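Local coordinates for protein VirX1 (Cyanophage Syn10, PDB 6QGM) that iodinates diverse substrates as a viral halogenase of the flavin-dependent tryptophan halogenase family, at the interface of chains A and B. Residues are numbered along the deposited sequence; one frame, centred on the assembly and turned at random. Chains: chain A/B, VirX1.

The interface of chains A and B. Residues chain A 372, 383-384, 387-388, 391; chain B 428, 446-447, 450-451.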
ATOM      1  N   LEU A 372     -15.496  -6.277  21.213  1.00 51.22           N
ATOM      2  CA  LEU A 372     -14.622  -5.654  22.246  1.00 51.94           C
ATOM      3  C   LEU A 372     -15.080  -6.029  23.665  1.00 51.19           C
ATOM      4  O   LEU A 372     -14.220  -6.265  24.526  1.00 50.97           O
ATOM      5  CB  LEU A 372     -14.620  -4.139  22.040  1.00 52.58           C
ATOM      6  CG  LEU A 372     -13.828  -3.655  20.825  1.00 52.77           C
ATOM      7  CD1 LEU A 372     -13.848  -2.138  20.753  1.00 50.42           C
ATOM      8  CD2 LEU A 372     -12.388  -4.173  20.851  1.00 52.04           C
ATOM      9  N   ALA A 383      -6.844   2.315  22.932  1.00 48.23           N
ATOM     10  CA  ALA A 383      -6.323   1.744  21.668  1.00 48.96           C
ATOM     11  C   ALA A 383      -7.446   0.999  20.928  1.00 48.64           C
ATOM     12  O   ALA A 383      -7.584   1.195  19.716  1.00 49.23           O
ATOM     13  CB  ALA A 383      -5.146   0.846  21.967  1.00 50.06           C
ATOM     14  N   GLU A 384      -8.238   0.192  21.635  1.00 49.32           N
ATOM     15  CA  GLU A 384      -9.342  -0.613  21.034  1.00 51.17           C
ATOM     16  C   GLU A 384     -10.481   0.321  20.591  1.00 49.54           C
ATOM     17  O   GLU A 384     -11.005   0.127  19.480  1.00 49.07           O
ATOM     18  CB  GLU A 384      -9.810  -1.698  22.008  1.00 52.86           C
ATOM     19  CG  GLU A 384      -8.781  -2.817  22.226  1.00 52.92           C
ATOM     20  CD  GLU A 384      -8.981  -3.686  23.467  1.00 54.13           C
ATOM     21  OE1 GLU A 384      -8.583  -3.280  24.597  1.00 60.17           O
ATOM     22  OE2 GLU A 384      -9.544  -4.768  23.312  1.00 52.25           O
ATOM     23  N   GLY A 387      -9.427   1.970  17.571  1.00 50.75           N
ATOM     24  CA  GLY A 387      -9.579   0.923  16.551  1.00 51.54           C
ATOM     25  C   GLY A 387     -11.020   0.798  16.071  1.00 52.90           C
ATOM     26  O   GLY A 387     -11.219   0.644  14.852  1.00 53.37           O
ATOM     27  N   PHE A 388     -11.983   0.852  16.999  1.00 52.93           N
ATOM     28  CA  PHE A 388     -13.449   0.816  16.737  1.00 52.70           C
ATOM     29  C   PHE A 388     -13.837   1.985  15.817  1.00 52.52           C
ATOM     30  O   PHE A 388     -14.559   1.789  14.814  1.00 50.83           O
ATOM     31  CB  PHE A 388     -14.230   0.892  18.055  1.00 50.14           C
ATOM     32  CG  PHE A 388     -15.727   0.847  17.901  1.00 48.59           C
ATOM     33  CD1 PHE A 388     -16.439   1.983  17.607  1.00 50.02           C
ATOM     34  CD2 PHE A 388     -16.430  -0.334  18.045  1.00 48.78           C
ATOM     35  CE1 PHE A 388     -17.819   1.934  17.444  1.00 51.86           C
ATOM     36  CE2 PHE A 388     -17.808  -0.377  17.903  1.00 47.74           C
ATOM     37  CZ  PHE A 388     -18.500   0.750  17.588  1.00 49.44           C
ATOM     38  N   THR A 391     -12.192   1.452  12.294  1.00 51.66           N
ATOM     39  CA  THR A 391     -12.844   0.376  11.525  1.00 52.38           C
ATOM     40  C   THR A 391     -14.155   0.894  10.943  1.00 53.97           C
ATOM     41  O   THR A 391     -14.413   0.658   9.756  1.00 53.12           O
ATOM     42  CB  THR A 391     -13.036  -0.875  12.371  1.00 53.36           C
ATOM     43  OG1 THR A 391     -11.694  -1.290  12.648  1.00 54.56           O
ATOM     44  CG2 THR A 391     -13.833  -1.962  11.676  1.00 54.45           C
TER
ATOM     45  N   MET B 428      -3.066   6.259  17.674  1.00 63.75           N
ATOM     46  CA  MET B 428      -3.459   6.218  16.237  1.00 68.46           C
ATOM     47  C   MET B 428      -3.919   7.595  15.775  1.00 70.35           C
ATOM     48  O   MET B 428      -4.886   7.693  15.027  1.00 70.89           O
ATOM     49  CB  MET B 428      -4.618   5.240  16.018  1.00 71.47           C
ATOM     50  CG  MET B 428      -4.237   3.789  16.172  1.00 72.00           C
ATOM     51  SD  MET B 428      -5.659   2.679  16.254  1.00 76.38           S
ATOM     52  CE  MET B 428      -6.543   3.165  14.765  1.00 76.65           C
ATOM     53  N   SER B 446      -5.985  -3.173  13.912  1.00 52.42           N
ATOM     54  CA  SER B 446      -7.358  -2.777  14.301  1.00 54.36           C
ATOM     55  C   SER B 446      -8.325  -3.333  13.261  1.00 57.12           C
ATOM     56  O   SER B 446      -9.336  -3.928  13.670  1.00 57.54           O
ATOM     57  CB  SER B 446      -7.484  -1.280  14.459  1.00 55.02           C
ATOM     58  OG  SER B 446      -6.870  -0.845  15.674  1.00 52.34           O
ATOM     59  N   THR B 447      -7.977  -3.168  11.979  1.00 59.30           N
ATOM     60  CA  THR B 447      -8.707  -3.714  10.804  1.00 60.28           C
ATOM     61  C   THR B 447      -8.796  -5.242  10.886  1.00 59.49           C
ATOM     62  O   THR B 447      -9.885  -5.789  10.621  1.00 60.80           O
ATOM     63  CB  THR B 447      -8.017  -3.310   9.499  1.00 60.22           C
ATOM     64  OG1 THR B 447      -8.265  -1.917   9.365  1.00 59.58           O
ATOM     65  CG2 THR B 447      -8.538  -4.073   8.297  1.00 62.34           C
ATOM     66  N   ILE B 450     -10.813  -6.193  14.910  1.00 59.06           N
ATOM     67  CA  ILE B 450     -12.220  -5.695  15.020  1.00 59.91           C
ATOM     68  C   ILE B 450     -12.925  -5.872  13.664  1.00 60.61           C
ATOM     69  O   ILE B 450     -14.087  -6.300  13.661  1.00 63.59           O
ATOM     70  CB  ILE B 450     -12.244  -4.231  15.504  1.00 60.86           C
ATOM     71  CG1 ILE B 450     -11.461  -4.054  16.807  1.00 60.29           C
ATOM     72  CG2 ILE B 450     -13.666  -3.722  15.634  1.00 62.61           C
ATOM     73  CD1 ILE B 450     -11.050  -2.631  17.080  1.00 61.90           C
ATOM     74  N   GLY B 451     -12.252  -5.551  12.553  1.00 59.97           N
ATOM     75  CA  GLY B 451     -12.848  -5.550  11.203  1.00 60.05           C
ATOM     76  C   GLY B 451     -13.117  -6.954  10.679  1.00 58.46           C
ATOM     77  O   GLY B 451     -14.305  -7.258  10.368  1.00 59.54           O
TER
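A helix-against-helix contact joins two copies of this tryptophan-halogenase-family protein: helix 441-451 of chain B lies against the start of the long helix 382-408 of chain A. The deposited assembly holds three copies, and this pairing may or may not persist in solution. The patch is apolar in character, with no hydrogen bond or salt bridge crossing it.

B:Ile450, with the largest hidden surface of the patch (59 Å²), reaches across with its longer branch. CG1 stands anti to the carbonyl carbon (chi1 -54°) and an extended chi2 of 160° sends CD1 tip-first onto the chain A backbone, 3.6 Å from C of A:Gly387 and close to the amide N of A:Phe388. A beta-branched aliphatic side chain suits this place, since it is stiff and asks for no polar partner. The side chain of A:Leu372, from helix 360-373, crosses the isoleucine obliquely at its flank, a loose contact with CD2 4.2 Å from CG1.

A:Gly387 has no side chain to hold the helices apart, so B:Ser446 can rest directly on its backbone. The hydroxyl OG, anti to the serine carbonyl carbon, lies 3.4 Å from the glycine CA, with CB alongside at 3.7 Å; this is van der Waals contact with a carbon, and a small residue fits it. From the neighbouring loop B:Met428 bends at chi3 (53°) and brings its flexible thioether loosely to the same glycine, SD 4.1 Å from N.

One turn further on, A:Thr391 faces chain B with both branches. OG1, beside its own backbone N, donates to O of A:Gly387 at 3.0 Å, from above the carbonyl plane, so the hydroxyl's donor is used within its own helix. CG2, anti to the backbone N, meets CA of B:Gly451 at 3.8 Å, where another glycine permits close packing.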